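TruD (PDB 4BS9) is a cyanobactin heterocyclase of the YcaO family that probably uses ATP to turn residues of a precursor peptide into heterocycles. Local coordinates at residues Ala5-Pro10 and Thr81-Glu86; Val113-Ala118 and Ile139-Pro144; Lys190-Ile195 and Arg253-Ser258. All coordinates share one frame; numbering follows the deposited sequence.

Overall arrangement
The three contacts lie in series and do not touch. Contact 1 pairs two short strands in the winged-helix region, its centre about 47 Å from the centre of the chain. Contact 2 joins edge strand 140-142 of the mixed sheet to its neighbour. Contact 3 sets the loop between strands 186-190 and 195-202 of the same sheet against the residues leading into helix 257-283; its centre is about 21 Å from that of contact 2. Contacts 1 and 2 are partly buried and rest on backbone bonds and apolar side chains, contact 2 adding a threonine hydroxyl bond. Contact 3 is buried, reaches the second subunit and uses a glycine, a threonine hydroxyl and two basic side chains.

Contact 1: residues Ala5-Pro10 and Thr81-Glu86; sequences ALQIKP and TEVAPE
Gln7 reaches across to Val83 with its amide end. CG lies between the backbone N and the carbonyl carbon (chi1 71°), and CD continues in an extended line. The two side chains cross at about a right angle. Gln7 OE1 comes 3.2 Å from Val83 CG2. The other amide atom, NE2, turns back to its own strand and makes a weak hydrogen bond to Ile8 O. The same Val83 methyl also meets Ala5, with CB and CG2 3.6 Å apart.

Strand 6-8 and strand 80-82 form a two-stranded antiparallel sheet in the winged helix-turn-helix region. The pairing brings together strands from opposite ends of that region. Leu6 and Glu82 are a non-hydrogen-bonded pair, and Gln7 and Thr81 a hydrogen-bonded one. Thr81 N gives a 2.9 Å bond to Gln7 O, and Gln7 N returns a 3.1 Å bond to Thr81 O. Beyond the pair, Val83 N bonds to Ala5 O at 3.0 Å, almost straight at N-H (174°).

Thr81 shares its face of the sheet with Gln7. Its CG2 takes the position between the backbone N and the carbonyl carbon and meets Lys9 CG at 3.7 Å. The Lys9 chain passes Thr81 at about a right angle. It stays extended, and its NZ bonds to Gly78 O. On the other face Leu6 and Glu82 lie side by side and point the same way, with Leu6 CD2 3.9 Å from Glu82 OE2. The other carboxylate oxygen, Glu82 OE1, is hydrogen-bonded to Thr4 OG1.

Contact 2: residues Val113-Ala118 and Ile139-Pro144; sequences VTVTTA and IQVSDP
The Thr114 hydroxyl bonds to the backbone of the neighbouring strand. OG1 is anti to the backbone N (chi1 -162°) and donates a 2.8 Å hydrogen bond to Ser142 O, tilted from the plane of that carbonyl. The Pro144 ring comes in obliquely beside the same hydroxyl, with its CD 3.3 Å from Thr114 OG1. Farther along, Thr116 and Pro144 slide past each other in opposite directions. Here Thr116 CG2 meets Pro144 CG at 3.4 Å, while Thr116 OG1 bonds to Gln160 OE1.

The contact joins the two strands of a beta-alpha-beta crossover, 112-117 and 140-142, linked by helix 124-136. They run parallel in sense but splay by 48°. The backbone bonding is confined to one end, and strand 140-142 is only weakly bonded. Val113 N bonds to Gln140 O at 2.9 Å, and Ser142 N to Val113 O at 3.2 Å.

The Val115 and Val141 side chains cross at a slant, with CG2 of Val115 3.7 Å from CG1 of Val141. Val113 and Ile139 cross likewise, Val113 CG2 lying 3.9 Å from Ile139 CG2. Leu134 of helix 124-136 touches Ile139 and Val141, and Met275 of helix 257-283 packs on Val113 and Ile139.

Contact 3: residues Lys190-Ile195 and Arg253-Ser258; sequences KPVGSI and RATLPS
The turn of a beta-hairpin, between strands 186-190 and 195-202, lays Val192 and Gly193 against Arg253 and Thr255 in the lead-in to helix 257-283. The one clear hydrogen bond across the contact runs from Gly193 N to Thr255 OG1, 3.3 Å long and almost straight (178°). The Thr255 hydroxyl is anti to its own carbonyl carbon, beside the backbone N. Its OG1 also lies 3.7 Å from Val192 CB, where the two side chains meet at a slant. An alanine in place of Thr255 would probably cost Gly193 N this hydroxyl acceptor and open a small gap beside Val192.

Gly193 has a positive phi (89°), where a CB would be jammed against Val192 O. Arg253 lies beside the glycine. Its chain bends at chi2 (-64°), and Arg253 CD is 3.9 Å from Gly193 CA.

Lys190 ties the loop together. Its NZ donates to Val192 O at 2.8 Å and to Ile195 O, also at 2.8 Å, so one ammonium group links both sides of the turn. The same NZ lies 4.3 Å from Arg253 NE, a pair of like charges. Glu27 of the second subunit forms a salt bridge with Lys190 and would probably offset part of this repulsion. Arg253 NE makes a weak hydrogen bond to Asp165 O, and its NH2 a long, weak ion pair with Asp166. Ser194 OG bonds to Gln28 and Glu97 of the second subunit.

Leu256, the residue after Thr255, stands at the N-cap position of helix 257-283. The whole is a beta-hairpin loop held by a buried lysine and set beside a helix start at the dimer interface.

Contact 1: residues Ala5-Pro10 and Thr81-Glu86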
loop_
_atom_site.group_PDB
_atom_site.type_symbol
_atom_site.label_atom_id
_atom_site.label_comp_id
_atom_site.label_asym_id
_atom_site.label_seq_id
_atom_site.Cartn_x
_atom_site.Cartn_y
_atom_site.Cartn_z
ATOM N N ALA A 5 0.583 44.826 13.810
ATOM C CA ALA A 5 -0.080 44.668 12.513
ATOM C C ALA A 5 -0.627 43.267 12.228
ATOM O O ALA A 5 -0.129 42.263 12.737
ATOM C CB ALA A 5 0.861 45.084 11.391
ATOM N N LEU A 6 -1.653 43.231 11.379
ATOM C CA LEU A 6 -2.394 42.014 11.072
ATOM C C LEU A 6 -2.423 41.777 9.576
ATOM O O LEU A 6 -2.459 42.740 8.773
ATOM C CB LEU A 6 -3.835 42.122 11.558
ATOM C CG LEU A 6 -4.038 42.638 12.973
ATOM C CD1 LEU A 6 -5.531 42.818 13.208
ATOM C CD2 LEU A 6 -3.395 41.691 13.986
ATOM N N GLN A 7 -2.434 40.489 9.225
ATOM C CA GLN A 7 -2.400 40.063 7.829
ATOM C C GLN A 7 -3.064 38.716 7.624
ATOM O O GLN A 7 -3.123 37.889 8.536
ATOM C CB GLN A 7 -0.960 39.982 7.324
ATOM C CG GLN A 7 -0.156 38.838 7.902
ATOM C CD GLN A 7 1.270 38.848 7.406
ATOM O OE1 GLN A 7 2.147 39.418 8.031
ATOM N NE2 GLN A 7 1.504 38.225 6.267
ATOM N N ILE A 8 -3.574 38.535 6.411
ATOM C CA ILE A 8 -3.966 37.236 5.902
ATOM C C ILE A 8 -2.665 36.447 5.809
ATOM O O ILE A 8 -1.624 36.986 5.385
ATOM C CB ILE A 8 -4.640 37.355 4.512
ATOM C CG1 ILE A 8 -5.926 38.173 4.592
ATOM C CG2 ILE A 8 -5.000 35.996 3.943
ATOM C CD1 ILE A 8 -7.045 37.503 5.367
ATOM N N LYS A 9 -2.710 35.183 6.221
ATOM C CA LYS A 9 -1.479 34.412 6.390
ATOM C C LYS A 9 -0.651 34.465 5.120
ATOM O O LYS A 9 -1.195 34.410 4.000
ATOM C CB LYS A 9 -1.755 32.990 6.840
ATOM C CG LYS A 9 -2.225 32.971 8.277
ATOM C CD LYS A 9 -2.743 31.621 8.698
ATOM C CE LYS A 9 -3.213 31.699 10.135
ATOM N NZ LYS A 9 -3.782 30.417 10.628
ATOM N N PRO A 10 0.666 34.636 5.288
ATOM C CA PRO A 10 1.518 34.921 4.143
ATOM C C PRO A 10 1.649 33.766 3.164
ATOM O O PRO A 10 2.175 33.971 2.087
ATOM C CB PRO A 10 2.874 35.270 4.771
ATOM C CG PRO A 10 2.836 34.713 6.147
ATOM C CD PRO A 10 1.400 34.653 6.565
ATOM N N THR A 81 -3.322 36.260 10.969
ATOM C CA THR A 81 -2.222 36.094 11.910
ATOM C C THR A 81 -1.502 37.432 12.134
ATOM O O THR A 81 -1.577 38.348 11.308
ATOM C CB THR A 81 -1.253 34.981 11.441
ATOM O OG1 THR A 81 -0.470 34.541 12.550
ATOM C CG2 THR A 81 -0.327 35.457 10.328
ATOM N N GLU A 82 -0.836 37.550 13.271
ATOM C CA GLU A 82 -0.060 38.736 13.554
ATOM C C GLU A 82 1.203 38.714 12.734
ATOM O O GLU A 82 1.865 37.675 12.625
ATOM C CB GLU A 82 0.308 38.818 15.027
ATOM C CG GLU A 82 -0.902 38.885 15.937
ATOM C CD GLU A 82 -0.745 39.926 17.031
ATOM O OE1 GLU A 82 0.400 40.092 17.512
ATOM O OE2 GLU A 82 -1.756 40.586 17.403
ATOM N N VAL A 83 1.535 39.879 12.185
ATOM C CA VAL A 83 2.746 40.061 11.397
ATOM C C VAL A 83 4.002 39.671 12.178
ATOM O O VAL A 83 4.069 39.826 13.400
ATOM C CB VAL A 83 2.899 41.514 10.906
ATOM C CG1 VAL A 83 4.204 41.707 10.141
ATOM C CG2 VAL A 83 1.744 41.885 10.000
ATOM N N ALA A 84 4.982 39.144 11.446
ATOM C CA ALA A 84 6.305 38.860 11.976
ATOM C C ALA A 84 7.342 39.713 11.234
ATOM O O ALA A 84 7.919 39.269 10.235
ATOM C CB ALA A 84 6.603 37.385 11.831
ATOM N N PRO A 85 7.566 40.958 11.715
ATOM C CA PRO A 85 8.486 41.929 11.079
ATOM C C PRO A 85 9.915 41.386 10.836
ATOM O O PRO A 85 10.552 41.702 9.828
ATOM C CB PRO A 85 8.560 43.068 12.094
ATOM C CG PRO A 85 7.417 42.882 13.016
ATOM C CD PRO A 85 7.028 41.455 13.000
ATOM N N GLU A 86 10.387 40.554 11.760
ATOM C CA GLU A 86 11.761 40.070 11.771
ATOM C C GLU A 86 12.007 38.841 10.852
ATOM O O GLU A 86 12.956 38.072 11.076
ATOM C CB GLU A 86 12.157 39.798 13.237
ATOM C CG GLU A 86 11.543 38.556 13.914
ATOM C CD GLU A 86 10.048 38.629 14.293
ATOM O OE1 GLU A 86 9.515 39.740 14.513
ATOM O OE2 GLU A 86 9.412 37.531 14.399
#

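Contact 2: residues Val113-Ala118 and Ile139-Pro144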
loop_
_atom_site.group_PDB
_atom_site.type_symbol
_atom_site.label_atom_id
_atom_site.label_comp_id
_atom_site.label_asym_id
_atom_site.label_seq_id
_atom_site.Cartn_x
_atom_site.Cartn_y
_atom_site.Cartn_z
ATOM N N VAL A 113 22.072 25.879 20.127
ATOM C CA VAL A 113 22.141 24.484 19.742
ATOM C C VAL A 113 23.599 24.176 19.536
ATOM O O VAL A 113 24.353 25.021 19.062
ATOM C CB VAL A 113 21.436 24.272 18.420
ATOM C CG1 VAL A 113 21.844 22.957 17.792
ATOM C CG2 VAL A 113 19.942 24.318 18.628
ATOM N N THR A 114 24.005 22.966 19.888
ATOM C CA THR A 114 25.390 22.562 19.737
ATOM C C THR A 114 25.485 21.367 18.778
ATOM O O THR A 114 24.550 20.595 18.681
ATOM C CB THR A 114 26.022 22.299 21.105
ATOM O OG1 THR A 114 27.439 22.318 20.957
ATOM C CG2 THR A 114 25.565 20.976 21.698
ATOM N N VAL A 115 26.617 21.250 18.076
ATOM C CA VAL A 115 26.832 20.278 16.988
ATOM C C VAL A 115 28.076 19.431 17.244
ATOM O O VAL A 115 29.124 19.963 17.532
ATOM C CB VAL A 115 27.025 21.005 15.641
ATOM C CG1 VAL A 115 27.054 20.022 14.489
ATOM C CG2 VAL A 115 25.905 22.003 15.413
ATOM N N THR A 116 27.975 18.112 17.130
ATOM C CA THR A 116 29.098 17.220 17.485
ATOM C C THR A 116 29.133 15.969 16.616
ATOM O O THR A 116 28.237 15.737 15.798
ATOM C CB THR A 116 29.012 16.731 18.948
ATOM O OG1 THR A 116 27.829 15.943 19.107
ATOM C CG2 THR A 116 28.966 17.893 19.928
ATOM N N THR A 117 30.160 15.154 16.825
ATOM C CA THR A 117 30.347 13.940 16.068
ATOM C C THR A 117 30.430 12.747 16.996
ATOM O O THR A 117 30.778 12.896 18.159
ATOM C CB THR A 117 31.623 14.028 15.242
ATOM O OG1 THR A 117 32.747 14.212 16.118
ATOM C CG2 THR A 117 31.513 15.181 14.288
ATOM N N ALA A 118 30.121 11.560 16.473
ATOM C CA ALA A 118 30.134 10.354 17.273
ATOM C C ALA A 118 31.334 9.534 16.901
ATOM O O ALA A 118 32.201 9.279 17.728
ATOM C CB ALA A 118 28.872 9.559 17.073
ATOM N N ILE A 139 19.411 30.366 13.890
ATOM C CA ILE A 139 19.667 29.567 15.107
ATOM C C ILE A 139 21.088 29.784 15.651
ATOM O O ILE A 139 22.057 29.763 14.890
ATOM C CB ILE A 139 19.482 28.057 14.792
ATOM C CG1 ILE A 139 18.044 27.792 14.382
ATOM C CG2 ILE A 139 19.842 27.177 15.981
ATOM C CD1 ILE A 139 17.836 26.471 13.677
ATOM N N GLN A 140 21.208 29.961 16.965
ATOM C CA GLN A 140 22.518 30.144 17.623
ATOM C C GLN A 140 23.268 28.833 17.707
ATOM O O GLN A 140 22.684 27.834 18.115
ATOM C CB GLN A 140 22.336 30.615 19.062
ATOM C CG GLN A 140 22.456 32.102 19.287
ATOM C CD GLN A 140 23.029 32.420 20.660
ATOM O OE1 GLN A 140 23.782 31.626 21.233
ATOM N NE2 GLN A 140 22.693 33.594 21.186
ATOM N N VAL A 141 24.555 28.823 17.364
ATOM C CA VAL A 141 25.356 27.607 17.506
ATOM C C VAL A 141 26.566 27.902 18.353
ATOM O O VAL A 141 27.167 28.958 18.214
ATOM C CB VAL A 141 25.811 27.034 16.159
ATOM C CG1 VAL A 141 26.326 25.608 16.337
ATOM C CG2 VAL A 141 24.660 27.055 15.159
ATOM N N SER A 142 26.928 26.968 19.225
ATOM C CA SER A 142 28.030 27.188 20.162
ATOM C C SER A 142 28.880 25.940 20.394
ATOM O O SER A 142 28.460 24.822 20.066
ATOM C CB SER A 142 27.459 27.686 21.478
ATOM O OG SER A 142 26.338 26.912 21.846
ATOM N N ASP A 143 30.077 26.136 20.950
ATOM C CA ASP A 143 31.023 25.031 21.195
ATOM C C ASP A 143 30.594 24.185 22.409
ATOM O O ASP A 143 30.263 24.743 23.449
ATOM C CB ASP A 143 32.442 25.574 21.433
ATOM C CG ASP A 143 32.998 26.330 20.234
ATOM O OD1 ASP A 143 32.252 26.547 19.252
ATOM O OD2 ASP A 143 34.188 26.712 20.283
ATOM N N PRO A 144 30.590 22.837 22.280
ATOM C CA PRO A 144 30.327 21.984 23.457
ATOM C C PRO A 144 31.591 21.678 24.269
ATOM O O PRO A 144 31.566 21.732 25.501
ATOM C CB PRO A 144 29.743 20.702 22.847
ATOM C CG PRO A 144 30.236 20.669 21.433
ATOM C CD PRO A 144 30.703 22.047 21.038
#

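Contact 3: residues Lys190-Ile195 and Arg253-Ser258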
loop_
_atom_site.group_PDB
_atom_site.type_symbol
_atom_site.label_atom_id
_atom_site.label_comp_id
_atom_site.label_asym_id
_atom_site.label_seq_id
_atom_site.Cartn_x
_atom_site.Cartn_y
_atom_site.Cartn_z
ATOM N N LYS A 190 22.811 10.990 10.150
ATOM C CA LYS A 190 23.821 10.438 9.262
ATOM C C LYS A 190 23.656 11.092 7.909
ATOM O O LYS A 190 22.780 10.704 7.143
ATOM C CB LYS A 190 23.665 8.932 9.113
ATOM C CG LYS A 190 24.765 8.309 8.278
ATOM C CD LYS A 190 24.665 6.786 8.220
ATOM C CE LYS A 190 23.744 6.329 7.102
ATOM N NZ LYS A 190 24.335 6.439 5.725
ATOM N N PRO A 191 24.482 12.100 7.609
ATOM C CA PRO A 191 24.424 12.786 6.328
ATOM C C PRO A 191 25.376 12.204 5.274
ATOM O O PRO A 191 25.296 12.558 4.098
ATOM C CB PRO A 191 24.854 14.199 6.697
ATOM C CG PRO A 191 25.868 13.986 7.766
ATOM C CD PRO A 191 25.458 12.739 8.512
ATOM N N VAL A 192 26.273 11.320 5.681
ATOM C CA VAL A 192 27.153 10.653 4.719
ATOM C C VAL A 192 26.537 9.337 4.241
ATOM O O VAL A 192 25.593 8.813 4.847
ATOM C CB VAL A 192 28.550 10.414 5.303
ATOM C CG1 VAL A 192 29.249 11.736 5.496
ATOM C CG2 VAL A 192 28.500 9.688 6.635
ATOM N N GLY A 193 27.054 8.800 3.146
ATOM C CA GLY A 193 26.460 7.596 2.576
ATOM C C GLY A 193 25.346 7.834 1.559
ATOM O O GLY A 193 24.827 8.937 1.407
ATOM N N SER A 194 24.986 6.761 0.870
ATOM C CA SER A 194 23.955 6.777 -0.160
ATOM C C SER A 194 22.547 6.864 0.416
ATOM O O SER A 194 21.592 7.079 -0.335
ATOM C CB SER A 194 24.062 5.506 -1.006
ATOM O OG SER A 194 24.081 4.356 -0.174
ATOM N N ILE A 195 22.408 6.644 1.725
ATOM C CA ILE A 195 21.124 6.819 2.375
ATOM C C ILE A 195 21.270 7.698 3.598
ATOM O O ILE A 195 22.076 7.426 4.475
ATOM C CB ILE A 195 20.500 5.495 2.790
ATOM C CG1 ILE A 195 20.578 4.479 1.660
ATOM C CG2 ILE A 195 19.050 5.723 3.196
ATOM C CD1 ILE A 195 20.050 3.116 2.060
ATOM N N ARG A 253 31.867 4.627 2.926
ATOM C CA ARG A 253 30.731 5.549 2.705
ATOM C C ARG A 253 30.747 6.380 1.419
ATOM O O ARG A 253 31.625 7.214 1.216
ATOM C CB ARG A 253 30.602 6.521 3.888
ATOM C CG ARG A 253 30.068 5.905 5.173
ATOM C CD ARG A 253 28.645 5.392 5.013
ATOM N NE ARG A 253 28.185 4.633 6.180
ATOM C CZ ARG A 253 28.114 3.303 6.261
ATOM N NH1 ARG A 253 28.483 2.524 5.238
ATOM N NH2 ARG A 253 27.676 2.746 7.391
ATOM N N ALA A 254 29.729 6.181 0.588
ATOM C CA ALA A 254 29.537 6.977 -0.620
ATOM C C ALA A 254 28.941 8.338 -0.305
ATOM O O ALA A 254 27.967 8.434 0.423
ATOM C CB ALA A 254 28.606 6.256 -1.568
ATOM N N THR A 255 29.497 9.390 -0.886
ATOM C CA THR A 255 29.093 10.747 -0.543
ATOM C C THR A 255 29.470 11.676 -1.700
ATOM O O THR A 255 30.656 11.858 -2.005
ATOM C CB THR A 255 29.772 11.227 0.785
ATOM O OG1 THR A 255 29.670 10.217 1.801
ATOM C CG2 THR A 255 29.148 12.516 1.333
ATOM N N LEU A 256 28.464 12.241 -2.365
ATOM C CA LEU A 256 28.702 13.393 -3.217
ATOM C C LEU A 256 28.541 14.616 -2.339
ATOM O O LEU A 256 27.816 14.569 -1.352
ATOM C CB LEU A 256 27.685 13.484 -4.333
ATOM C CG LEU A 256 27.474 12.269 -5.205
ATOM C CD1 LEU A 256 26.423 12.608 -6.240
ATOM C CD2 LEU A 256 28.764 11.877 -5.880
ATOM N N PRO A 257 29.208 15.719 -2.682
ATOM C CA PRO A 257 28.916 16.952 -1.957
ATOM C C PRO A 257 27.431 17.266 -1.954
ATOM O O PRO A 257 26.895 17.670 -0.924
ATOM C CB PRO A 257 29.692 18.024 -2.737
ATOM C CG PRO A 257 30.322 17.325 -3.900
ATOM C CD PRO A 257 30.354 15.872 -3.584
ATOM N N SER A 258 26.780 17.046 -3.093
ATOM C CA SER A 258 25.355 17.319 -3.226
ATOM C C SER A 258 24.503 16.482 -2.262
ATOM O O SER A 258 23.527 16.978 -1.722
ATOM C CB SER A 258 24.886 17.143 -4.686
ATOM O OG SER A 258 24.749 15.783 -5.063
#